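Local coordinates for protein adenylate cyclase (PDB 6YP4) that acts predominantly as a triphosphatase, despite being named a putative adenylyl cyclase, at residues H30-L35 with R52-D57; N59-L64 with E83-P88; F133-A138 with D151-G156. One frame throughout, in Å; residues are numbered along the deposited sequence. Where two conformers were deposited one is given.

Contact 1: H30-L35 with R52-D57; sequences HLQHNL and RIRFYD. With GCP (phosphomethylphosphonic acid guanylate ester), chain B.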
loop_
_atom_site.group_PDB
_atom_site.type_symbol
_atom_site.label_atom_id
_atom_site.label_comp_id
_atom_site.label_asym_id
_atom_site.label_seq_id
_atom_site.Cartn_x
_atom_site.Cartn_y
_atom_site.Cartn_z
ATOM N N HIS A 30 0.285 -10.133 -6.409
ATOM C CA HIS A 30 0.123 -9.578 -7.743
ATOM C C HIS A 30 1.377 -9.784 -8.587
ATOM O O HIS A 30 2.491 -9.885 -8.071
ATOM C CB HIS A 30 -0.208 -8.090 -7.683
ATOM C CG HIS A 30 -1.582 -7.825 -7.147
ATOM N ND1 HIS A 30 -2.707 -7.856 -7.942
ATOM C CD2 HIS A 30 -2.017 -7.608 -5.883
ATOM C CE1 HIS A 30 -3.775 -7.627 -7.194
ATOM N NE2 HIS A 30 -3.382 -7.462 -5.945
ATOM N N LEU A 31 1.156 -9.774 -9.900
ATOM C CA LEU A 31 2.184 -9.890 -10.927
ATOM C C LEU A 31 2.599 -8.500 -11.406
ATOM O O LEU A 31 1.742 -7.664 -11.703
ATOM C CB LEU A 31 1.641 -10.719 -12.093
ATOM C CG LEU A 31 2.526 -10.816 -13.322
ATOM C CD1 LEU A 31 3.787 -11.542 -12.919
ATOM C CD2 LEU A 31 1.803 -11.565 -14.420
ATOM N N GLN A 32 3.905 -8.247 -11.454
ATOM C CA GLN A 32 4.465 -6.983 -11.927
ATOM C C GLN A 32 5.367 -7.238 -13.126
ATOM O O GLN A 32 6.144 -8.201 -13.128
ATOM C CB GLN A 32 5.290 -6.289 -10.827
ATOM C CG GLN A 32 4.678 -6.388 -9.405
ATOM C CD GLN A 32 5.521 -5.709 -8.339
ATOM O OE1 GLN A 32 6.713 -5.965 -8.233
ATOM N NE2 GLN A 32 4.891 -4.799 -7.539
ATOM N N HIS A 33 5.271 -6.379 -14.143
ATOM C CA HIS A 33 6.301 -6.276 -15.181
ATOM C C HIS A 33 6.937 -4.898 -15.087
ATOM O O HIS A 33 6.243 -3.879 -15.200
ATOM C CB HIS A 33 5.729 -6.533 -16.584
ATOM C CG HIS A 33 5.258 -7.943 -16.807
ATOM N ND1 HIS A 33 4.009 -8.386 -16.420
ATOM C CD2 HIS A 33 5.862 -9.009 -17.409
ATOM C CE1 HIS A 33 3.878 -9.662 -16.733
ATOM N NE2 HIS A 33 4.985 -10.064 -17.348
ATOM N N ASN A 34 8.249 -4.868 -14.847
ATOM C CA ASN A 34 9.002 -3.637 -14.661
ATOM C C ASN A 34 9.770 -3.316 -15.940
ATOM O O ASN A 34 10.578 -4.132 -16.391
ATOM C CB ASN A 34 9.977 -3.781 -13.491
ATOM C CG ASN A 34 9.288 -4.146 -12.188
ATOM O OD1 ASN A 34 8.490 -3.375 -11.674
ATOM N ND2 ASN A 34 9.654 -5.289 -11.606
ATOM N N LEU A 35 9.540 -2.137 -16.514
ATOM C CA LEU A 35 10.314 -1.686 -17.667
ATOM C C LEU A 35 11.069 -0.401 -17.343
ATOM O O LEU A 35 10.611 0.424 -16.547
ATOM C CB LEU A 35 9.430 -1.465 -18.888
ATOM C CG LEU A 35 8.987 -2.746 -19.582
ATOM C CD1 LEU A 35 7.893 -3.461 -18.804
ATOM C CD2 LEU A 35 8.521 -2.417 -20.974
ATOM N N ARG A 52 11.503 3.898 -14.096
ATOM C CA ARG A 52 10.782 2.637 -14.225
ATOM C C ARG A 52 9.311 2.896 -14.514
ATOM O O ARG A 52 8.694 3.759 -13.883
ATOM C CB ARG A 52 10.903 1.820 -12.928
ATOM C CG ARG A 52 10.285 0.394 -12.935
ATOM C CD ARG A 52 10.430 -0.267 -11.551
ATOM N NE ARG A 52 9.628 0.397 -10.515
ATOM C CZ ARG A 52 9.835 0.275 -9.202
ATOM N NH1 ARG A 52 10.824 -0.477 -8.743
ATOM N NH2 ARG A 52 9.048 0.904 -8.342
ATOM N N ILE A 53 8.751 2.144 -15.465
ATOM C CA ILE A 53 7.303 2.034 -15.629
ATOM C C ILE A 53 6.911 0.601 -15.280
ATOM O O ILE A 53 7.378 -0.356 -15.912
ATOM C CB ILE A 53 6.849 2.430 -17.042
ATOM C CG1 ILE A 53 7.168 3.916 -17.321
ATOM C CG2 ILE A 53 5.339 2.189 -17.222
ATOM C CD1 ILE A 53 6.748 4.386 -18.716
ATOM N N ARG A 54 6.094 0.447 -14.240
ATOM C CA ARG A 54 5.680 -0.869 -13.755
ATOM C C ARG A 54 4.223 -1.124 -14.107
ATOM O O ARG A 54 3.349 -0.296 -13.813
ATOM C CB ARG A 54 5.880 -0.990 -12.239
ATOM C CG ARG A 54 5.151 -2.201 -11.606
ATOM C CD ARG A 54 5.390 -2.278 -10.095
ATOM N NE ARG A 54 6.779 -2.564 -9.717
ATOM C CZ ARG A 54 7.272 -2.315 -8.507
ATOM N NH1 ARG A 54 6.492 -1.759 -7.583
ATOM N NH2 ARG A 54 8.540 -2.598 -8.222
ATOM N N PHE A 55 3.961 -2.284 -14.702
ATOM C CA PHE A 55 2.610 -2.727 -15.021
ATOM C C PHE A 55 2.200 -3.834 -14.060
ATOM O O PHE A 55 2.979 -4.764 -13.825
ATOM C CB PHE A 55 2.538 -3.225 -16.472
ATOM C CG PHE A 55 2.885 -2.174 -17.488
ATOM C CD1 PHE A 55 1.968 -1.204 -17.844
ATOM C CD2 PHE A 55 4.125 -2.161 -18.086
ATOM C CE1 PHE A 55 2.291 -0.227 -18.780
ATOM C CE2 PHE A 55 4.458 -1.187 -19.017
ATOM C CZ PHE A 55 3.543 -0.226 -19.369
ATOM N N TYR A 56 0.991 -3.730 -13.495
ATOM C CA TYR A 56 0.444 -4.745 -12.596
ATOM C C TYR A 56 -0.547 -5.623 -13.353
ATOM O O TYR A 56 -1.416 -5.110 -14.071
ATOM C CB TYR A 56 -0.259 -4.116 -11.372
ATOM C CG TYR A 56 0.690 -3.502 -10.329
ATOM C CD1 TYR A 56 1.256 -2.255 -10.524
ATOM C CD2 TYR A 56 0.999 -4.175 -9.153
ATOM C CE1 TYR A 56 2.106 -1.687 -9.581
ATOM C CE2 TYR A 56 1.847 -3.606 -8.194
ATOM C CZ TYR A 56 2.394 -2.363 -8.418
ATOM O OH TYR A 56 3.245 -1.792 -7.483
ATOM N N ASP A 57 -0.403 -6.943 -13.192
ATOM C CA ASP A 57 -1.312 -7.976 -13.723
ATOM C C ASP A 57 -1.528 -7.719 -15.211
ATOM O O ASP A 57 -0.549 -7.550 -15.952
ATOM C CB ASP A 57 -2.587 -8.013 -12.888
ATOM C CG ASP A 57 -2.323 -8.332 -11.449
ATOM O OD1 ASP A 57 -1.312 -9.005 -11.170
ATOM O OD2 ASP A 57 -3.125 -7.917 -10.594
HETATM P PG GCP B . 12.471 -3.105 -4.524
HETATM O O1G GCP B . 13.354 -3.859 -3.574
HETATM O O2G GCP B . 11.795 -4.056 -5.487
HETATM O O3G GCP B . 13.294 -2.094 -5.282
HETATM C C3B GCP B . 11.191 -2.247 -3.543
HETATM P PB GCP B . 10.142 -1.246 -4.697
HETATM O O1B GCP B . 10.950 -0.584 -5.775
HETATM O O2B GCP B . 9.022 -2.081 -5.266
HETATM O O3A GCP B . 9.487 -0.067 -3.756
HETATM P PA GCP B . 8.240 0.829 -4.341
HETATM O O1A GCP B . 8.515 2.268 -3.943
HETATM O O2A GCP B . 8.249 0.699 -5.850
HETATM O "O5'" GCP B . 6.775 0.250 -3.733
HETATM C "C5'" GCP B . 6.803 -0.688 -2.666
HETATM C "C4'" GCP B . 7.365 -0.034 -1.333
HETATM O "O4'" GCP B . 6.767 1.370 -1.012
HETATM C "C3'" GCP B . 7.040 -0.770 -0.340
HETATM O "O3'" GCP B . 8.161 -0.899 0.569
HETATM C "C2'" GCP B . 5.691 -0.078 0.377
HETATM O "O2'" GCP B . 5.731 -0.154 1.851
HETATM C "C1'" GCP B . 5.564 1.123 -0.040
HETATM N N9 GCP B . 4.244 1.274 -0.771
HETATM C C8 GCP B . 4.188 1.166 -2.104
HETATM N N7 GCP B . 2.914 1.340 -2.503
HETATM C C5 GCP B . 2.173 1.556 -1.404
HETATM C C6 GCP B . 0.812 1.794 -1.229
HETATM O O6 GCP B . 0.089 1.832 -2.169
HETATM N N1 GCP B . 0.320 1.981 -0.004
HETATM C C2 GCP B . 1.149 1.938 1.074
HETATM N N2 GCP B . 0.498 2.156 2.364
HETATM N N3 GCP B . 2.479 1.703 0.904
HETATM C C4 GCP B . 2.989 1.513 -0.336
#

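Contact 2: N59-L64 with E83-P88; sequences NAKCVL and EEEIDP. With GCP (phosphomethylphosphonic acid guanylate ester), chain B.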
loop_
_atom_site.group_PDB
_atom_site.type_symbol
_atom_site.label_atom_id
_atom_site.label_comp_id
_atom_site.label_asym_id
_atom_site.label_seq_id
_atom_site.Cartn_x
_atom_site.Cartn_y
_atom_site.Cartn_z
ATOM N N ASN A 59 -2.295 -5.272 -17.349
ATOM C CA ASN A 59 -2.404 -3.834 -17.605
ATOM C C ASN A 59 -3.475 -3.195 -16.728
ATOM O O ASN A 59 -4.186 -2.288 -17.157
ATOM C CB ASN A 59 -2.696 -3.564 -19.078
ATOM C CG ASN A 59 -1.928 -2.395 -19.608
ATOM O OD1 ASN A 59 -0.777 -2.188 -19.240
ATOM N ND2 ASN A 59 -2.559 -1.612 -20.483
ATOM N N ALA A 60 -3.596 -3.685 -15.492
ATOM C CA ALA A 60 -4.637 -3.233 -14.574
ATOM C C ALA A 60 -4.274 -1.918 -13.889
ATOM O O ALA A 60 -5.150 -1.080 -13.638
ATOM C CB ALA A 60 -4.883 -4.319 -13.532
ATOM N N LYS A 61 -2.993 -1.736 -13.565
ATOM C CA LYS A 61 -2.476 -0.589 -12.828
ATOM C C LYS A 61 -1.063 -0.297 -13.341
ATOM O O LYS A 61 -0.361 -1.207 -13.788
ATOM C CB LYS A 61 -2.506 -0.884 -11.318
ATOM C CG LYS A 61 -1.573 -0.060 -10.466
ATOM C CD LYS A 61 -1.952 -0.143 -8.990
ATOM C CE LYS A 61 -1.388 -1.363 -8.299
ATOM N NZ LYS A 61 -1.861 -1.407 -6.873
ATOM N N CYS A 62 -0.669 0.979 -13.322
ATOM C CA CYS A 62 0.625 1.418 -13.850
ATOM C C CYS A 62 1.233 2.455 -12.920
ATOM O O CYS A 62 0.545 3.397 -12.501
ATOM C CB CYS A 62 0.481 2.010 -15.268
ATOM S SG CYS A 62 2.079 2.375 -16.118
ATOM N N VAL A 63 2.518 2.307 -12.609
ATOM C CA VAL A 63 3.210 3.218 -11.701
ATOM C C VAL A 63 4.503 3.700 -12.350
ATOM O O VAL A 63 5.326 2.883 -12.789
ATOM C CB VAL A 63 3.507 2.558 -10.336
ATOM C CG1 VAL A 63 4.240 3.552 -9.414
ATOM C CG2 VAL A 63 2.205 2.056 -9.659
ATOM N N LEU A 64 4.697 5.020 -12.383
ATOM C CA LEU A 64 5.922 5.637 -12.891
ATOM C C LEU A 64 6.798 6.068 -11.727
ATOM O O LEU A 64 6.291 6.609 -10.742
ATOM C CB LEU A 64 5.591 6.846 -13.780
ATOM C CG LEU A 64 6.685 7.777 -14.290
ATOM C CD1 LEU A 64 7.480 7.070 -15.399
ATOM C CD2 LEU A 64 6.055 9.050 -14.834
ATOM N N GLU A 83 7.369 8.731 -7.078
ATOM C CA GLU A 83 6.578 7.882 -7.954
ATOM C C GLU A 83 5.102 8.254 -7.897
ATOM O O GLU A 83 4.633 8.931 -6.976
ATOM C CB GLU A 83 6.779 6.392 -7.636
ATOM C CG GLU A 83 6.331 5.952 -6.283
ATOM C CD GLU A 83 6.406 4.434 -6.101
ATOM O OE1 GLU A 83 5.851 3.938 -5.095
ATOM O OE2 GLU A 83 7.013 3.738 -6.953
ATOM N N GLU A 84 4.371 7.797 -8.912
ATOM C CA GLU A 84 2.978 8.198 -9.072
ATOM C C GLU A 84 2.314 7.232 -10.031
ATOM O O GLU A 84 2.942 6.770 -10.997
ATOM C CB GLU A 84 2.855 9.638 -9.604
ATOM C CG GLU A 84 1.437 10.201 -9.437
ATOM C CD GLU A 84 1.277 11.630 -9.888
ATOM O OE1 GLU A 84 2.053 12.110 -10.734
ATOM O OE2 GLU A 84 0.391 12.294 -9.325
ATOM N N GLU A 85 1.063 6.898 -9.736
ATOM C CA GLU A 85 0.289 6.067 -10.640
ATOM C C GLU A 85 -0.089 6.862 -11.878
ATOM O O GLU A 85 -0.374 8.061 -11.800
ATOM C CB GLU A 85 -0.969 5.533 -9.953
ATOM C CG GLU A 85 -0.694 4.404 -8.976
ATOM C CD GLU A 85 -1.953 3.672 -8.540
ATOM O OE1 GLU A 85 -1.831 2.733 -7.724
ATOM O OE2 GLU A 85 -3.062 4.038 -8.998
ATOM N N ILE A 86 -0.062 6.189 -13.038
ATOM C CA ILE A 86 -0.427 6.809 -14.311
ATOM C C ILE A 86 -1.393 5.900 -15.068
ATOM O O ILE A 86 -1.619 4.747 -14.705
ATOM C CB ILE A 86 0.808 7.133 -15.188
ATOM C CG1 ILE A 86 1.535 5.853 -15.607
ATOM C CG2 ILE A 86 1.760 8.067 -14.471
ATOM C CD1 ILE A 86 2.478 6.058 -16.771
ATOM N N ASP A 87 -1.985 6.452 -16.123
ATOM C CA ASP A 87 -2.932 5.700 -16.950
ATOM C C ASP A 87 -2.147 4.582 -17.659
ATOM O O ASP A 87 -1.192 4.886 -18.372
ATOM C CB ASP A 87 -3.596 6.673 -17.924
ATOM C CG ASP A 87 -4.539 6.010 -18.915
ATOM O OD1 ASP A 87 -4.517 4.776 -19.109
ATOM O OD2 ASP A 87 -5.322 6.769 -19.507
ATOM N N PRO A 88 -2.494 3.306 -17.443
ATOM C CA PRO A 88 -1.703 2.236 -18.102
ATOM C C PRO A 88 -1.648 2.390 -19.593
ATOM O O PRO A 88 -0.650 1.980 -20.207
ATOM C CB PRO A 88 -2.434 0.944 -17.708
ATOM C CG PRO A 88 -3.230 1.328 -16.452
ATOM C CD PRO A 88 -3.610 2.775 -16.658
HETATM P PG GCP B . 12.471 -3.105 -4.524
HETATM O O1G GCP B . 13.354 -3.859 -3.574
HETATM O O2G GCP B . 11.795 -4.056 -5.487
HETATM O O3G GCP B . 13.294 -2.094 -5.282
HETATM C C3B GCP B . 11.191 -2.247 -3.543
HETATM P PB GCP B . 10.142 -1.246 -4.697
HETATM O O1B GCP B . 10.950 -0.584 -5.775
HETATM O O2B GCP B . 9.022 -2.081 -5.266
HETATM O O3A GCP B . 9.487 -0.067 -3.756
HETATM P PA GCP B . 8.240 0.829 -4.341
HETATM O O1A GCP B . 8.515 2.268 -3.943
HETATM O O2A GCP B . 8.249 0.699 -5.850
HETATM O "O5'" GCP B . 6.775 0.250 -3.733
HETATM C "C5'" GCP B . 6.803 -0.688 -2.666
HETATM C "C4'" GCP B . 7.365 -0.034 -1.333
HETATM O "O4'" GCP B . 6.767 1.370 -1.012
HETATM C "C3'" GCP B . 7.040 -0.770 -0.340
HETATM O "O3'" GCP B . 8.161 -0.899 0.569
HETATM C "C2'" GCP B . 5.691 -0.078 0.377
HETATM O "O2'" GCP B . 5.731 -0.154 1.851
HETATM C "C1'" GCP B . 5.564 1.123 -0.040
HETATM N N9 GCP B . 4.244 1.274 -0.771
HETATM C C8 GCP B . 4.188 1.166 -2.104
HETATM N N7 GCP B . 2.914 1.340 -2.503
HETATM C C5 GCP B . 2.173 1.556 -1.404
HETATM C C6 GCP B . 0.812 1.794 -1.229
HETATM O O6 GCP B . 0.089 1.832 -2.169
HETATM N N1 GCP B . 0.320 1.981 -0.004
HETATM C C2 GCP B . 1.149 1.938 1.074
HETATM N N2 GCP B . 0.498 2.156 2.364
HETATM N N3 GCP B . 2.479 1.703 0.904
HETATM C C4 GCP B . 2.989 1.513 -0.336
HETATM O O HOH W 1 -3.463 1.037 -6.378
HETATM O O HOH W 2 -2.709 2.932 -12.923
#

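Contact 3: F133-A138 with D151-G156; sequences FRNVRA and DETEYG. With GCP (phosphomethylphosphonic acid guanylate ester), chain B.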
loop_
_atom_site.group_PDB
_atom_site.type_symbol
_atom_site.label_atom_id
_atom_site.label_comp_id
_atom_site.label_asym_id
_atom_site.label_seq_id
_atom_site.Cartn_x
_atom_site.Cartn_y
_atom_site.Cartn_z
ATOM N N PHE A 133 11.936 -6.840 -16.541
ATOM C CA PHE A 133 11.809 -8.161 -15.940
ATOM C C PHE A 133 10.481 -8.240 -15.198
ATOM O O PHE A 133 9.803 -7.235 -14.982
ATOM C CB PHE A 133 12.989 -8.481 -15.005
ATOM C CG PHE A 133 13.192 -7.469 -13.903
ATOM C CD1 PHE A 133 12.570 -7.625 -12.664
ATOM C CD2 PHE A 133 14.009 -6.359 -14.102
ATOM C CE1 PHE A 133 12.744 -6.681 -11.646
ATOM C CE2 PHE A 133 14.197 -5.418 -13.078
ATOM C CZ PHE A 133 13.554 -5.581 -11.853
ATOM N N ARG A 134 10.142 -9.461 -14.786
ATOM C CA ARG A 134 8.873 -9.824 -14.175
ATOM C C ARG A 134 9.088 -10.105 -12.682
ATOM O O ARG A 134 10.175 -10.520 -12.269
ATOM C CB ARG A 134 8.294 -11.059 -14.903
ATOM C CG ARG A 134 7.090 -11.777 -14.287
ATOM C CD ARG A 134 6.866 -13.146 -14.979
ATOM N NE ARG A 134 5.524 -13.709 -14.772
ATOM C CZ ARG A 134 5.219 -14.629 -13.858
ATOM N NH1 ARG A 134 3.971 -15.077 -13.747
ATOM N NH2 ARG A 134 6.158 -15.111 -13.055
ATOM N N ASN A 135 8.061 -9.862 -11.870
ATOM C CA ASN A 135 8.182 -10.143 -10.442
ATOM C C ASN A 135 6.809 -10.464 -9.867
ATOM O O ASN A 135 5.833 -9.770 -10.167
ATOM C CB ASN A 135 8.818 -8.953 -9.702
ATOM C CG ASN A 135 8.987 -9.194 -8.197
ATOM O OD1 ASN A 135 9.876 -9.942 -7.766
ATOM N ND2 ASN A 135 8.164 -8.515 -7.384
ATOM N N VAL A 136 6.742 -11.539 -9.088
ATOM C CA VAL A 136 5.554 -11.908 -8.326
ATOM C C VAL A 136 5.757 -11.446 -6.891
ATOM O O VAL A 136 6.723 -11.844 -6.238
ATOM C CB VAL A 136 5.287 -13.417 -8.381
ATOM C CG1 VAL A 136 4.024 -13.757 -7.557
ATOM C CG2 VAL A 136 5.103 -13.863 -9.812
ATOM N N ARG A 137 4.845 -10.612 -6.390
ATOM C CA ARG A 137 4.984 -10.024 -5.065
ATOM C C ARG A 137 3.783 -10.410 -4.219
ATOM O O ARG A 137 2.643 -10.095 -4.579
ATOM C CB ARG A 137 5.116 -8.496 -5.139
ATOM C CG ARG A 137 4.921 -7.784 -3.791
ATOM C CD ARG A 137 5.453 -6.364 -3.861
ATOM N NE ARG A 137 6.887 -6.314 -4.177
ATOM C CZ ARG A 137 7.544 -5.197 -4.495
ATOM N NH1 ARG A 137 6.904 -4.036 -4.552
ATOM N NH2 ARG A 137 8.840 -5.230 -4.764
ATOM N N ALA A 138 4.054 -11.074 -3.096
ATOM C CA ALA A 138 3.068 -11.435 -2.091
ATOM C C ALA A 138 3.239 -10.495 -0.907
ATOM O O ALA A 138 4.360 -10.321 -0.416
ATOM C CB ALA A 138 3.250 -12.903 -1.668
ATOM N N ASP A 151 9.182 -11.471 -2.642
ATOM C CA ASP A 151 9.284 -11.319 -4.083
ATOM C C ASP A 151 9.870 -12.570 -4.725
ATOM O O ASP A 151 10.778 -13.199 -4.178
ATOM C CB ASP A 151 10.161 -10.114 -4.450
ATOM C CG ASP A 151 9.475 -8.776 -4.211
ATOM O OD1 ASP A 151 8.214 -8.681 -4.321
ATOM O OD2 ASP A 151 10.220 -7.803 -3.956
ATOM N N GLU A 152 9.352 -12.915 -5.893
ATOM C CA GLU A 152 9.921 -13.944 -6.748
ATOM C C GLU A 152 10.212 -13.259 -8.074
ATOM O O GLU A 152 9.288 -12.958 -8.838
ATOM C CB GLU A 152 8.970 -15.129 -6.906
ATOM C CG GLU A 152 9.502 -16.256 -7.793
ATOM C CD GLU A 152 8.563 -17.447 -7.850
ATOM O OE1 GLU A 152 7.556 -17.450 -7.108
ATOM O OE2 GLU A 152 8.833 -18.377 -8.640
ATOM N N THR A 153 11.501 -13.027 -8.350
ATOM C CA THR A 153 11.940 -12.121 -9.404
ATOM C C THR A 153 12.550 -12.940 -10.532
ATOM O O THR A 153 13.596 -13.577 -10.351
ATOM C CB THR A 153 12.942 -11.108 -8.863
ATOM O OG1 THR A 153 12.359 -10.416 -7.749
ATOM C CG2 THR A 153 13.299 -10.118 -9.939
ATOM N N GLU A 154 11.903 -12.915 -11.687
ATOM C CA GLU A 154 12.327 -13.687 -12.850
ATOM C C GLU A 154 13.019 -12.720 -13.790
ATOM O O GLU A 154 12.372 -11.902 -14.449
ATOM C CB GLU A 154 11.153 -14.388 -13.526
ATOM C CG GLU A 154 10.177 -15.052 -12.558
ATOM C CD GLU A 154 10.455 -16.535 -12.347
ATOM O OE1 GLU A 154 11.519 -17.020 -12.803
ATOM O OE2 GLU A 154 9.609 -17.213 -11.715
ATOM N N TYR A 155 14.344 -12.774 -13.798
ATOM C CA TYR A 155 15.117 -12.077 -14.806
ATOM C C TYR A 155 15.256 -12.994 -16.012
ATOM O O TYR A 155 14.918 -14.178 -15.961
ATOM C CB TYR A 155 16.500 -11.689 -14.274
ATOM C CG TYR A 155 16.514 -10.886 -13.001
ATOM C CD1 TYR A 155 16.303 -9.503 -13.021
ATOM C CD2 TYR A 155 16.757 -11.497 -11.774
ATOM C CE1 TYR A 155 16.323 -8.752 -11.849
ATOM C CE2 TYR A 155 16.768 -10.759 -10.597
ATOM C CZ TYR A 155 16.559 -9.386 -10.641
ATOM O OH TYR A 155 16.578 -8.655 -9.459
ATOM N N GLY A 156 15.761 -12.449 -17.111
ATOM C CA GLY A 156 16.035 -13.310 -18.244
ATOM C C GLY A 156 16.960 -14.455 -17.886
ATOM O O GLY A 156 16.831 -15.557 -18.423
HETATM P PG GCP B . 12.471 -3.105 -4.524
HETATM O O1G GCP B . 13.354 -3.859 -3.574
HETATM O O2G GCP B . 11.795 -4.056 -5.487
HETATM O O3G GCP B . 13.294 -2.094 -5.282
HETATM C C3B GCP B . 11.191 -2.247 -3.543
HETATM P PB GCP B . 10.142 -1.246 -4.697
HETATM O O1B GCP B . 10.950 -0.584 -5.775
HETATM O O2B GCP B . 9.022 -2.081 -5.266
HETATM O O3A GCP B . 9.487 -0.067 -3.756
HETATM P PA GCP B . 8.240 0.829 -4.341
HETATM O O1A GCP B . 8.515 2.268 -3.943
HETATM O O2A GCP B . 8.249 0.699 -5.850
HETATM O "O5'" GCP B . 6.775 0.250 -3.733
HETATM C "C5'" GCP B . 6.803 -0.688 -2.666
HETATM C "C4'" GCP B . 7.365 -0.034 -1.333
HETATM O "O4'" GCP B . 6.767 1.370 -1.012
HETATM C "C3'" GCP B . 7.040 -0.770 -0.340
HETATM O "O3'" GCP B . 8.161 -0.899 0.569
HETATM C "C2'" GCP B . 5.691 -0.078 0.377
HETATM O "O2'" GCP B . 5.731 -0.154 1.851
HETATM C "C1'" GCP B . 5.564 1.123 -0.040
HETATM N N9 GCP B . 4.244 1.274 -0.771
HETATM C C8 GCP B . 4.188 1.166 -2.104
HETATM N N7 GCP B . 2.914 1.340 -2.503
HETATM C C5 GCP B . 2.173 1.556 -1.404
HETATM C C6 GCP B . 0.812 1.794 -1.229
HETATM O O6 GCP B . 0.089 1.832 -2.169
HETATM N N1 GCP B . 0.320 1.981 -0.004
HETATM C C2 GCP B . 1.149 1.938 1.074
HETATM N N2 GCP B . 0.498 2.156 2.364
HETATM N N3 GCP B . 2.479 1.703 0.904
HETATM C C4 GCP B . 2.989 1.513 -0.336
#

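Contact 1: H30-L35 with R52-D57
Part of the phosphate-binding wall of a CYTH tunnel, the antiparallel barrel of the triphosphate tunnel metalloenzymes, is built here by strands 26-39 and 49-56, which set Asn34 beside Arg54 and Gln32 beside Tyr56 on the ligand side. Arg54 lies alongside Asn34, and a bend at its third torsion (chi3 -66°) brings NE round to the amide oxygen. Arg54 NE gives its hydrogen to Asn34 OD1 over 2.7 Å, almost straight and within the planes of both groups. This leaves Arg54 NH2 to meet O2B of the nucleotide analogue at 3.0 Å, while NH1 donates to the hydroxyl of Tyr56. The two faces of the guanidinium are flanked as well. The Gln32 amide, turned only 22° from its plane, stacks over one face; its NE2 is 3.4 Å from Arg54 NH1, two donors that cannot bond, and its OE1 is taken by Asn135. Arg52 NH2 lies over the opposite face. Arg52 NH1 reaches O1B of the ligand at 3.0 Å. Its NH2 spans 2.6 Å to O2A, so one guanidinium holds two phosphate groups.

At the other end of the contact, Asp57 clasps His30 and Leu31 of strand 26-39. Asp57 OD2 receives His30 ND1 at 2.7 Å on its syn lone pair, and OD1 receives the backbone N of Leu31 at 2.9 Å. The imidazole's NE2 is bonded to Glu85 of the second subunit. Behind the sheet, Leu35 CD1 touches the edge of the Phe55 ring, 4.1 Å from CD2, beneath helix 88-96.

The chemistry implies a division of labour: neutral amides steer and flank Arg54, and the bound phosphates probably offset the repulsion between two closely placed arginines.

Contact 2: N59-L64 with E83-P88
With SG of Cys62 anti to its backbone N (chi1 -172°) and CG1 of Ile86 held between N and carbonyl carbon (chi1 64°), the two side chains meet on one face of the sheet. Cys62 SG lies 3.6 Å from Ile86 CG1. The CB of the same cysteine rests against CB of Pro88 at 3.9 Å, where the chain turns into helix 88-96; Asp87, at the N-cap, accepts the backbone N of Gln89 on OD1.

Backbone bonds join the strands. Leu64 and Glu84 exchange a pair, the amide of Leu64 reaching Glu84 O at 2.8 Å, and Ile86 N gives to Cys62 O at 2.9 Å. Between Cys62 N and Ile86 O a water mediates: it accepts from the former at 2.9 Å and donates to the latter.

On the other face Val63 CG2 packs on Glu85 CG at 3.8 Å. A second water links Lys61 NZ to OE1 of Glu85, though that glutamate has two modelled conformers, so the bridge is provisional; its OE2 is hydrogen-bonded to His30 NE2 of the second subunit. The lysine also makes a cation-pi contact with Tyr56. Val63 CG1 lies 3.7 Å from Glu83 OE2. Glu83 OE1 forms a salt bridge with Arg141 of the second subunit, and the side chain is about 3 Å from a bound magnesium ion at its nearest atom.

The whole is the open end of a beta hairpin, strands 61-73 and 76-86, carrying an acidic metal-binding residue of the CYTH tunnel.

Contact 3: F133-A138 with D151-G156
Arg137 grips Asp151 side-on, one nitrogen to each carboxylate oxygen. Arg137 NE donates over 2.7 Å to the syn lone pair of Asp151 OD1, and NH2 donates to OD2 at 3.0 Å; the two flat groups are only 27° from coplanar. OD1 takes a second hydrogen from a different direction: Asn135 ND2, at 3.1 Å, comes from above the carboxylate plane. OD2 also has a second partner, Lys195. Asn135 is engaged at both ends of its amide, since OD1 accepts from Thr153 OG1 and ND2 also serves Gln32.

NH1 and NH2 of the arginine also donate to the nucleotide analogue. Arg137 NH1 meets O2B at 3.0 Å and NH2 meets the same oxygen at 3.2 Å, with a weak bond to O2G besides. An alanine in place of Arg137 removes its bonds to O2B and the two-point grip on Asp151, and would probably leave that carboxylate freer to turn, with Asn135 and Lys195 still beside it.

Farther along, Val136 and Glu152 exchange backbone bonds, Val136 N reaching Glu152 O at 2.9 Å. Tyr155 sets CE1 over the centre of the Phe133 ring, 3.8 Å above its plane, with the planes at 49°.

Strands 127-141 and 147-155 thus form a hairpin between strand 26-39, next to the first, and strand 158-166, next to the second; helix 195-201 packs on Phe133, Thr153 and Tyr155.

How the contacts relate
Contact 1 is the middle member of the three: its centre lies about 9 Å from the centres of both contact 2 and contact 3, which stand about 18 Å apart and come no nearer than about 8 Å between atoms. The sheet runs continuously through them. Arg54 N probably bonds to Val63 O (2.9 Å), joining contacts 1 and 2, and Gln32 N to Asn135 O (2.8 Å), joining contacts 1 and 3. All three converge on the triphosphate analogue. Contacts 1 and 3 share its O2B through Arg54 and Arg137, whereas contact 2 contributes a negative charge, Glu83, beside the metal. Glu83 makes a long, weak ion pair with Arg52 of contact 1.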